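Local coordinates for protein galectin (Ovis aries, PDB 6N44) that probably binds carbohydrate, as a galectin with a galactose-binding site, and depends on its oligomeric assembly for anti-parasitic activity in sheep, at residues A[29-33]-A[34-38]; A[56-60]-A[61-65]; A[125-128]-A[129-133]. All coordinates share one frame; numbering follows the deposited sequence.

Interaction 1 of 3, residues A[29-33]-A[34-38]; sequences LSPFG and KNPEL
Pro31 and Pro36 face each other across the loop that leads into strand 37-43, their rings crossing at about a right angle with Pro31 CD 3.9 Å from Pro36 CB. The side chain of Lys34 crosses Pro31 just as steeply: Lys34 CG lies 3.7 Å from Pro31 CG, and farther along the chain Lys34 CE comes to 4.0 Å from Pro31 CB. A chi1 of 67°, which sets Lys34 CG between its own N and carbonyl carbon, brings this methylene chain against the ring before it runs outward, extended, to the amine. Pro36 also leans on the backbone, with Pro36 CG 3.3 Å from Leu29 O. A type II beta turn from Pro31 to Lys34 reverses the chain, Phe32 and Gly33 holding its central places; Gly33 takes the positive phi of 73° that such a turn needs. With no hydrogen bond between 29-33 and 34-38, ring and methylene packing carries this surface contact. The loop links strand 19-28 of one sheet to strand 37-43 of the other, and Asp130, just before strand 131-138, touches both prolines and bonds to the backbone of Leu29 and Glu37.

Interaction 2 of 3, residues A[56-60]-A[61-65]; sequences FWYCD and GIVVM
Phe56 lies against Val63 and Met65 on the buried side of a hairpin, where packing is tight. Phe56 CE1 comes within 3.6 Å of Val63 CG1, the ring crossing the valine branches at a slant. Met65 CG approaches Phe56 CD1 at 3.9 Å. With chi1 -60°, CG anti to the carbonyl carbon, and the chain extended to the sulfur, Met65 SD lies at the ring edge, a Met-aromatic contact 5.4 Å from the Phe56 centroid. Beside them Val63 CG2 reaches the edge of the Tyr58 ring. With CG anti to the backbone N (chi1 168°), Tyr58 runs its ring toward the turn, and there Tyr58 OH accepts a hydrogen bond from Gly61 N at 2.9 Å. Phe94, edge-to-face with Phe56, and Phe84, which meets Tyr58, extend this aromatic layer between the sheets.

The scaffold is a two-residue antiparallel beta hairpin, strands 52-59 and 62-69 joined by a type I' turn from Cys59 to Ile62 with Asp60 and Gly61 both at positive phi. Trp57 with Val64 and Cys59 with Ile62 are its hydrogen-bonded pairs. Cys59 N meets Ile62 O in the carbonyl plane, whereas Ile62 N approaches Cys59 O from well above that plane.

The other face, bearing Trp57, Cys59, Ile62 and Val64, is only partly covered; its packing is close at Val64, where Trp57 CE3 lies 3.7 Å from Val64 CG2, and slacker at Ile62, where Ile62 CG2 is 4.3 Å from Trp57 CZ3. A hydrogen bond from Trp57 NE1 to Glu37 secures the indole toward strand 37-43. This is the galactose-binding side: Val64 touches Glu76, and Arg55 lies near Trp57. Asp60 sits exposed at the turn, its CB bond pointing away from 61-65.

Interaction 3 of 3, residues A[125-128]-A[129-133]; sequences LDVR and GDIVL
Val127 meets Ile131 and Leu133 inside the galectin beta-sandwich, where the chain passes from strand 124-129 of one sheet to strand 131-138 of the other. The axes of segments 125-128 and 131-133 run at 130° to each other and come no nearer than 8.8 Å, and no hydrogen bond links 125-128 to 129-133; side-chain methyls make the contact. Val127 holds CG1 anti to its N, and this one branch receives both partners, each crossing the valine at about a right angle. Ile131 CD1 arrives at 4.1 Å from Val127 CG1, and Leu133 CD1 stands equally far from the same methyl. For Ile131 the torsion is the less roomy one: at 59° its CG1 lies between N and the carbonyl carbon, and the extended chain beyond sends CD1 back across the turn to the backbone carbon of Arg128. Ile24 of strand 19-28 packs on both Val127 and Leu133. At the connection Gly129 adopts backbone angles that would press a CB against Arg128 O, and Asp130 centres an inverse gamma turn.

Arg128 points away from this apolar cluster and reaches Asp126 on the same strand side-on, in a salt bridge: Arg128 NH2 lies 2.8 Å from Asp126 OD2, using that oxygen's syn lone pair, while Arg128 NE lies 2.9 Å from Asp126 OD1 in a nearly straight bond of 170°.

In the fold
Along the chain, interactions 1, 2 and 3 follow in series, with centres 12 to 13 Å apart. All reach the six-stranded sheet of the sandwich, in which strand 37-43 lies between 124-129 and 52-59, so in strand order interaction 1 comes between the other two, and it touches both: Leu38 O lies 2.8 Å from Tyr58 N, and Glu37 O lies 2.8 Å from Asp130 N. Interactions 2 and 3 do not touch, their nearest atoms being about 7 Å apart. Interactions 1 and 3 both lie where the chain changes sheets and so connect the two sheets at one end of the sandwich, while interaction 2 pairs strands within the galactose-binding sheet, beside Arg55 and Glu76.

Interaction 1 of 3, residues A[29-33]-A[34-38]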
ATOM      1  N   LEU A  29      12.761  20.660   9.185  1.00 13.51           N
ATOM      2  CA  LEU A  29      13.534  21.894   9.221  1.00 19.97           C
ATOM      3  C   LEU A  29      14.031  22.181  10.640  1.00 17.35           C
ATOM      4  O   LEU A  29      13.718  21.477  11.606  1.00 19.04           O
ATOM      5  CB  LEU A  29      12.687  23.074   8.729  1.00 11.88           C
ATOM      6  CG  LEU A  29      12.305  23.137   7.244  1.00 23.57           C
ATOM      7  CD1 LEU A  29      11.274  24.217   6.951  1.00 20.59           C
ATOM      8  CD2 LEU A  29      13.534  23.346   6.387  1.00 20.92           C
ATOM      9  N   SER A  30      14.795  23.266  10.767  1.00 21.32           N
ATOM     10  CA  SER A  30      15.222  23.810  12.053  1.00 19.66           C
ATOM     11  C   SER A  30      14.621  25.202  12.194  1.00 18.77           C
ATOM     12  O   SER A  30      15.325  26.207  12.029  1.00 18.16           O
ATOM     13  CB  SER A  30      16.742  23.873  12.151  1.00 16.59           C
ATOM     14  OG  SER A  30      17.310  22.586  12.026  1.00 18.22           O
ATOM     15  N   PRO A  31      13.332  25.306  12.493  1.00 20.46           N
ATOM     16  CA  PRO A  31      12.717  26.631  12.586  1.00 20.49           C
ATOM     17  C   PRO A  31      13.271  27.431  13.760  1.00 25.29           C
ATOM     18  O   PRO A  31      13.674  26.883  14.792  1.00 24.08           O
ATOM     19  CB  PRO A  31      11.227  26.320  12.772  1.00 20.60           C
ATOM     20  CG  PRO A  31      11.203  24.977  13.372  1.00 19.88           C
ATOM     21  CD  PRO A  31      12.366  24.234  12.777  1.00 20.18           C
ATOM     22  N   PHE A  32      13.314  28.750  13.562  1.00 26.34           N
ATOM     23  CA  PHE A  32      13.742  29.709  14.572  1.00 32.24           C
ATOM     24  C   PHE A  32      12.915  29.548  15.844  1.00 30.03           C
ATOM     25  O   PHE A  32      11.702  29.778  15.828  1.00 33.58           O
ATOM     26  CB  PHE A  32      13.617  31.138  14.011  1.00 32.23           C
ATOM     27  CG  PHE A  32      14.314  32.204  14.837  1.00 36.07           C
ATOM     28  CD1 PHE A  32      15.194  31.857  15.859  1.00 33.28           C
ATOM     29  CD2 PHE A  32      14.081  33.560  14.587  1.00 36.23           C
ATOM     30  CE1 PHE A  32      15.831  32.843  16.614  1.00 40.01           C
ATOM     31  CE2 PHE A  32      14.711  34.561  15.342  1.00 28.92           C
ATOM     32  CZ  PHE A  32      15.592  34.197  16.351  1.00 38.10           C
ATOM     33  N   GLY A  33      13.548  29.115  16.932  1.00 29.84           N
ATOM     34  CA  GLY A  33      12.923  29.174  18.243  1.00 31.87           C
ATOM     35  C   GLY A  33      11.816  28.183  18.530  1.00 33.37           C
ATOM     36  O   GLY A  33      10.997  28.434  19.420  1.00 30.65           O
ATOM     37  N   LYS A  34      11.754  27.059  17.816  1.00 27.97           N
ATOM     38  CA  LYS A  34      10.787  26.022  18.165  1.00 24.42           C
ATOM     39  C   LYS A  34      11.221  24.699  17.553  1.00 21.02           C
ATOM     40  O   LYS A  34      12.052  24.654  16.643  1.00 21.89           O
ATOM     41  CB  LYS A  34       9.367  26.364  17.696  1.00 25.61           C
ATOM     42  CG  LYS A  34       9.214  26.387  16.180  1.00 25.78           C
ATOM     43  CD  LYS A  34       7.744  26.476  15.765  1.00 24.23           C
ATOM     44  CE  LYS A  34       7.608  27.091  14.373  1.00 34.76           C
ATOM     45  NZ  LYS A  34       6.188  27.247  13.939  1.00 46.44           N
ATOM     46  N   ASN A  35      10.651  23.635  18.071  1.00 20.47           N
ATOM     47  CA  ASN A  35      10.893  22.319  17.503  1.00 23.60           C
ATOM     48  C   ASN A  35       9.985  22.111  16.293  1.00 19.14           C
ATOM     49  O   ASN A  35       8.797  22.439  16.354  1.00 18.90           O
ATOM     50  CB  ASN A  35      10.639  21.225  18.536  1.00 19.05           C
ATOM     51  CG  ASN A  35      11.578  21.315  19.720  1.00 28.35           C
ATOM     52  OD1 ASN A  35      11.158  21.220  20.873  1.00 30.97           O
ATOM     53  ND2 ASN A  35      12.856  21.512  19.440  1.00 23.12           N
ATOM     54  N   PRO A  36      10.515  21.557  15.202  1.00 19.25           N
ATOM     55  CA  PRO A  36       9.698  21.341  13.994  1.00 15.17           C
ATOM     56  C   PRO A  36       8.540  20.373  14.239  1.00 14.34           C
ATOM     57  O   PRO A  36       8.669  19.387  14.963  1.00 16.07           O
ATOM     58  CB  PRO A  36      10.704  20.758  13.001  1.00 14.04           C
ATOM     59  CG  PRO A  36      11.736  20.058  13.900  1.00 15.03           C
ATOM     60  CD  PRO A  36      11.878  21.012  15.062  1.00 14.80           C
ATOM     61  N   GLU A  37       7.401  20.656  13.613  1.00 16.50           N
ATOM     62  CA  GLU A  37       6.220  19.808  13.695  1.00 15.85           C
ATOM     63  C   GLU A  37       5.915  19.209  12.330  1.00 14.68           C
ATOM     64  O   GLU A  37       6.257  19.777  11.291  1.00 16.79           O
ATOM     65  CB  GLU A  37       4.992  20.602  14.162  1.00 15.33           C
ATOM     66  CG  GLU A  37       5.264  21.570  15.285  1.00 29.52           C
ATOM     67  CD  GLU A  37       3.998  22.146  15.922  1.00 27.82           C
ATOM     68  OE1 GLU A  37       2.893  21.986  15.348  1.00 25.09           O
ATOM     69  OE2 GLU A  37       4.105  22.752  17.019  1.00 34.02           O
ATOM     70  N   LEU A  38       5.252  18.063  12.350  1.00 11.89           N
ATOM     71  CA  LEU A  38       4.736  17.405  11.161  1.00 12.12           C
ATOM     72  C   LEU A  38       3.271  17.073  11.405  1.00 10.95           C
ATOM     73  O   LEU A  38       2.913  16.588  12.482  1.00 11.48           O
ATOM     74  CB  LEU A  38       5.549  16.126  10.856  1.00 11.17           C
ATOM     75  CG  LEU A  38       4.942  15.122   9.881  1.00 14.41           C
ATOM     76  CD1 LEU A  38       4.765  15.753   8.489  1.00 11.94           C
ATOM     77  CD2 LEU A  38       5.829  13.891   9.828  1.00 12.31           C
TER

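Interaction 2 of 3, residues A[56-60]-A[61-65]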
ATOM      1  N   PHE A  56      -2.632  12.872  12.121  1.00  8.69           N
ATOM      2  CA  PHE A  56      -1.359  12.388  12.636  1.00 10.70           C
ATOM      3  C   PHE A  56      -0.478  13.602  12.863  1.00  8.96           C
ATOM      4  O   PHE A  56      -0.256  14.387  11.933  1.00 10.99           O
ATOM      5  CB  PHE A  56      -0.698  11.419  11.641  1.00  6.89           C
ATOM      6  CG  PHE A  56       0.711  10.967  12.028  1.00  8.09           C
ATOM      7  CD1 PHE A  56       0.913   9.788  12.731  1.00  9.55           C
ATOM      8  CD2 PHE A  56       1.825  11.697  11.638  1.00  9.69           C
ATOM      9  CE1 PHE A  56       2.210   9.353  13.069  1.00  9.03           C
ATOM     10  CE2 PHE A  56       3.125  11.270  11.964  1.00 11.37           C
ATOM     11  CZ  PHE A  56       3.311  10.089  12.679  1.00  9.47           C
ATOM     12  N   TRP A  57       0.032  13.743  14.082  1.00 11.40           N
ATOM     13  CA  TRP A  57       0.791  14.915  14.494  1.00 10.91           C
ATOM     14  C   TRP A  57       2.063  14.462  15.182  1.00 10.97           C
ATOM     15  O   TRP A  57       2.033  13.572  16.037  1.00  9.62           O
ATOM     16  CB  TRP A  57      -0.037  15.797  15.439  1.00 15.03           C
ATOM     17  CG  TRP A  57       0.695  17.014  15.956  1.00 14.59           C
ATOM     18  CD1 TRP A  57       0.741  18.251  15.376  1.00 18.14           C
ATOM     19  CD2 TRP A  57       1.466  17.110  17.163  1.00 15.87           C
ATOM     20  NE1 TRP A  57       1.498  19.107  16.141  1.00 17.88           N
ATOM     21  CE2 TRP A  57       1.960  18.430  17.239  1.00 16.52           C
ATOM     22  CE3 TRP A  57       1.796  16.205  18.179  1.00 18.31           C
ATOM     23  CZ2 TRP A  57       2.747  18.878  18.304  1.00 19.70           C
ATOM     24  CZ3 TRP A  57       2.592  16.651  19.237  1.00 18.92           C
ATOM     25  CH2 TRP A  57       3.051  17.978  19.290  1.00 21.97           C
ATOM     26  N   TYR A  58       3.180  15.058  14.809  1.00 12.78           N
ATOM     27  CA  TYR A  58       4.455  14.673  15.387  1.00 12.71           C
ATOM     28  C   TYR A  58       5.230  15.920  15.744  1.00 14.09           C
ATOM     29  O   TYR A  58       5.285  16.868  14.960  1.00 12.97           O
ATOM     30  CB  TYR A  58       5.327  13.815  14.442  1.00 10.33           C
ATOM     31  CG  TYR A  58       6.737  13.703  14.999  1.00 13.62           C
ATOM     32  CD1 TYR A  58       7.032  12.779  15.994  1.00 13.39           C
ATOM     33  CD2 TYR A  58       7.748  14.564  14.582  1.00 14.11           C
ATOM     34  CE1 TYR A  58       8.305  12.694  16.540  1.00 18.59           C
ATOM     35  CE2 TYR A  58       9.021  14.492  15.125  1.00 14.00           C
ATOM     36  CZ  TYR A  58       9.294  13.558  16.104  1.00 17.64           C
ATOM     37  OH  TYR A  58      10.562  13.474  16.646  1.00 19.10           O
ATOM     38  N   CYS A  59       5.856  15.897  16.916  1.00 17.58           N
ATOM     39  CA  CYS A  59       6.810  16.937  17.275  1.00 18.58           C
ATOM     40  C   CYS A  59       7.639  16.429  18.440  1.00 21.80           C
ATOM     41  O   CYS A  59       7.078  15.906  19.409  1.00 20.20           O
ATOM     42  CB  CYS A  59       6.102  18.238  17.650  1.00 18.15           C
ATOM     43  SG  CYS A  59       7.225  19.607  18.046  1.00 20.00           S
ATOM     44  N   ASP A  60       8.959  16.533  18.311  1.00 16.69           N
ATOM     45  CA  ASP A  60       9.891  16.355  19.429  1.00 25.40           C
ATOM     46  C   ASP A  60       9.661  15.032  20.168  1.00 27.97           C
ATOM     47  O   ASP A  60       9.420  14.994  21.379  1.00 24.19           O
ATOM     48  CB  ASP A  60       9.789  17.543  20.389  1.00 22.61           C
ATOM     49  CG  ASP A  60      10.846  17.503  21.474  1.00 28.42           C
ATOM     50  OD1 ASP A  60      10.552  17.921  22.611  1.00 21.37           O
ATOM     51  OD2 ASP A  60      11.969  17.044  21.182  1.00 29.24           O
ATOM     52  N   GLY A  61       9.721  13.935  19.406  1.00 23.70           N
ATOM     53  CA  GLY A  61       9.622  12.599  19.955  1.00 19.05           C
ATOM     54  C   GLY A  61       8.230  12.102  20.286  1.00 22.24           C
ATOM     55  O   GLY A  61       8.104  11.002  20.838  1.00 21.50           O
ATOM     56  N   ILE A  62       7.179  12.852  19.963  1.00 20.55           N
ATOM     57  CA  ILE A  62       5.828  12.533  20.409  1.00 18.30           C
ATOM     58  C   ILE A  62       4.885  12.500  19.208  1.00 16.41           C
ATOM     59  O   ILE A  62       4.853  13.438  18.408  1.00 16.17           O
ATOM     60  CB  ILE A  62       5.346  13.547  21.461  1.00 22.18           C
ATOM     61  CG1 ILE A  62       6.197  13.422  22.731  1.00 25.67           C
ATOM     62  CG2 ILE A  62       3.877  13.365  21.768  1.00 17.25           C
ATOM     63  CD1 ILE A  62       5.726  14.300  23.838  1.00 30.24           C
ATOM     64  N   VAL A  63       4.118  11.417  19.084  1.00 17.57           N
ATOM     65  CA  VAL A  63       3.054  11.303  18.093  1.00 12.41           C
ATOM     66  C   VAL A  63       1.722  11.447  18.814  1.00 14.90           C
ATOM     67  O   VAL A  63       1.470  10.753  19.805  1.00 19.47           O
ATOM     68  CB  VAL A  63       3.110   9.951  17.350  1.00 18.68           C
ATOM     69  CG1 VAL A  63       1.805   9.706  16.595  1.00 13.72           C
ATOM     70  CG2 VAL A  63       4.327   9.853  16.421  1.00 17.28           C
ATOM     71  N   VAL A  64       0.853  12.315  18.307  1.00 13.52           N
ATOM     72  CA  VAL A  64      -0.534  12.358  18.749  1.00 13.12           C
ATOM     73  C   VAL A  64      -1.438  12.092  17.548  1.00 14.43           C
ATOM     74  O   VAL A  64      -1.269  12.710  16.490  1.00 14.98           O
ATOM     75  CB  VAL A  64      -0.882  13.704  19.412  1.00 14.11           C
ATOM     76  CG1 VAL A  64      -2.343  13.702  19.861  1.00 14.93           C
ATOM     77  CG2 VAL A  64       0.054  13.966  20.589  1.00 17.14           C
ATOM     78  N   MET A  65      -2.392  11.177  17.709  1.00 14.02           N
ATOM     79  CA  MET A  65      -3.390  10.900  16.681  1.00 16.94           C
ATOM     80  C   MET A  65      -4.781  11.092  17.263  1.00 16.66           C
ATOM     81  O   MET A  65      -5.036  10.711  18.406  1.00 17.26           O
ATOM     82  CB  MET A  65      -3.239   9.484  16.128  1.00 14.27           C
ATOM     83  CG  MET A  65      -1.863   9.243  15.480  1.00 11.71           C
ATOM     84  SD  MET A  65      -1.571   7.519  15.067  1.00 19.68           S
ATOM     85  CE  MET A  65      -1.182   6.811  16.672  1.00 18.30           C
TER

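Interaction 3 of 3, residues A[125-128]-A[129-133]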
ATOM      1  N   LEU A 125      -6.422  14.861   1.535  1.00  7.12           N
ATOM      2  CA  LEU A 125      -5.169  14.620   2.232  1.00  8.40           C
ATOM      3  C   LEU A 125      -4.423  15.946   2.360  1.00  9.89           C
ATOM      4  O   LEU A 125      -4.327  16.701   1.392  1.00  9.77           O
ATOM      5  CB  LEU A 125      -4.328  13.592   1.469  1.00  6.88           C
ATOM      6  CG  LEU A 125      -2.908  13.374   2.018  1.00 10.34           C
ATOM      7  CD1 LEU A 125      -2.957  12.645   3.347  1.00  8.17           C
ATOM      8  CD2 LEU A 125      -2.025  12.621   1.016  1.00 10.74           C
ATOM      9  N   ASP A 126      -3.922  16.235   3.555  1.00  9.16           N
ATOM     10  CA  ASP A 126      -3.290  17.518   3.860  1.00 12.38           C
ATOM     11  C   ASP A 126      -2.008  17.215   4.614  1.00  9.48           C
ATOM     12  O   ASP A 126      -2.053  16.644   5.710  1.00 11.94           O
ATOM     13  CB  ASP A 126      -4.229  18.416   4.696  1.00 10.67           C
ATOM     14  CG  ASP A 126      -3.626  19.788   5.053  1.00 16.97           C
ATOM     15  OD1 ASP A 126      -2.419  19.913   5.364  1.00 19.16           O
ATOM     16  OD2 ASP A 126      -4.389  20.768   5.072  1.00 21.01           O
ATOM     17  N   VAL A 127      -0.872  17.579   4.024  1.00  9.36           N
ATOM     18  CA  VAL A 127       0.437  17.364   4.621  1.00  9.77           C
ATOM     19  C   VAL A 127       1.073  18.730   4.832  1.00 10.49           C
ATOM     20  O   VAL A 127       1.175  19.522   3.884  1.00  9.89           O
ATOM     21  CB  VAL A 127       1.331  16.480   3.731  1.00 11.10           C
ATOM     22  CG1 VAL A 127       2.707  16.290   4.374  1.00  9.89           C
ATOM     23  CG2 VAL A 127       0.646  15.130   3.429  1.00  7.57           C
ATOM     24  N   ARG A 128       1.516  18.996   6.061  1.00 10.51           N
ATOM     25  CA  ARG A 128       2.110  20.290   6.384  1.00 12.91           C
ATOM     26  C   ARG A 128       3.035  20.149   7.586  1.00 14.25           C
ATOM     27  O   ARG A 128       3.080  19.108   8.251  1.00  9.97           O
ATOM     28  CB  ARG A 128       1.036  21.336   6.672  1.00 12.06           C
ATOM     29  CG  ARG A 128       0.195  21.036   7.898  1.00 10.61           C
ATOM     30  CD  ARG A 128      -0.822  22.169   8.131  1.00 16.41           C
ATOM     31  NE  ARG A 128      -1.819  22.226   7.064  1.00 17.32           N
ATOM     32  CZ  ARG A 128      -2.455  23.334   6.685  1.00 25.28           C
ATOM     33  NH1 ARG A 128      -2.197  24.493   7.286  1.00 21.99           N
ATOM     34  NH2 ARG A 128      -3.342  23.288   5.695  1.00 20.16           N
ATOM     35  N   GLY A 129       3.763  21.220   7.865  1.00 14.11           N
ATOM     36  CA  GLY A 129       4.601  21.298   9.041  1.00 14.43           C
ATOM     37  C   GLY A 129       5.892  22.039   8.749  1.00 14.25           C
ATOM     38  O   GLY A 129       6.078  22.649   7.696  1.00 13.94           O
ATOM     39  N   ASP A 130       6.805  21.987   9.712  1.00 12.78           N
ATOM     40  CA  ASP A 130       8.145  22.543   9.522  1.00 13.21           C
ATOM     41  C   ASP A 130       9.009  21.535   8.764  1.00 12.87           C
ATOM     42  O   ASP A 130       9.915  20.895   9.304  1.00 12.64           O
ATOM     43  CB  ASP A 130       8.733  22.911  10.874  1.00 13.54           C
ATOM     44  CG  ASP A 130       7.806  23.801  11.655  1.00 14.21           C
ATOM     45  OD1 ASP A 130       7.659  24.976  11.243  1.00 13.60           O
ATOM     46  OD2 ASP A 130       7.199  23.318  12.637  1.00 17.23           O
ATOM     47  N   ILE A 131       8.708  21.397   7.470  1.00 11.52           N
ATOM     48  CA  ILE A 131       9.299  20.338   6.664  1.00 13.07           C
ATOM     49  C   ILE A 131       9.635  20.852   5.272  1.00 12.21           C
ATOM     50  O   ILE A 131       9.009  21.785   4.761  1.00 14.80           O
ATOM     51  CB  ILE A 131       8.352  19.109   6.557  1.00 12.49           C
ATOM     52  CG1 ILE A 131       7.020  19.508   5.925  1.00 12.60           C
ATOM     53  CG2 ILE A 131       8.102  18.478   7.921  1.00 11.91           C
ATOM     54  CD1 ILE A 131       6.103  18.319   5.627  1.00 10.91           C
ATOM     55  N   VAL A 132      10.631  20.224   4.657  1.00  9.87           N
ATOM     56  CA  VAL A 132      10.780  20.240   3.208  1.00 12.89           C
ATOM     57  C   VAL A 132      10.161  18.948   2.682  1.00 12.44           C
ATOM     58  O   VAL A 132      10.615  17.845   3.018  1.00 10.23           O
ATOM     59  CB  VAL A 132      12.245  20.386   2.775  1.00 14.58           C
ATOM     60  CG1 VAL A 132      12.341  20.355   1.240  1.00 15.82           C
ATOM     61  CG2 VAL A 132      12.822  21.701   3.304  1.00  9.38           C
ATOM     62  N   LEU A 133       9.102  19.091   1.890  1.00 10.82           N
ATOM     63  CA  LEU A 133       8.331  17.966   1.379  1.00 12.17           C
ATOM     64  C   LEU A 133       8.780  17.692  -0.051  1.00 12.73           C
ATOM     65  O   LEU A 133       8.671  18.572  -0.912  1.00 14.64           O
ATOM     66  CB  LEU A 133       6.837  18.283   1.423  1.00 11.19           C
ATOM     67  CG  LEU A 133       5.879  17.235   0.844  1.00 11.39           C
ATOM     68  CD1 LEU A 133       5.865  15.982   1.705  1.00  9.36           C
ATOM     69  CD2 LEU A 133       4.480  17.814   0.723  1.00 14.26           C
TER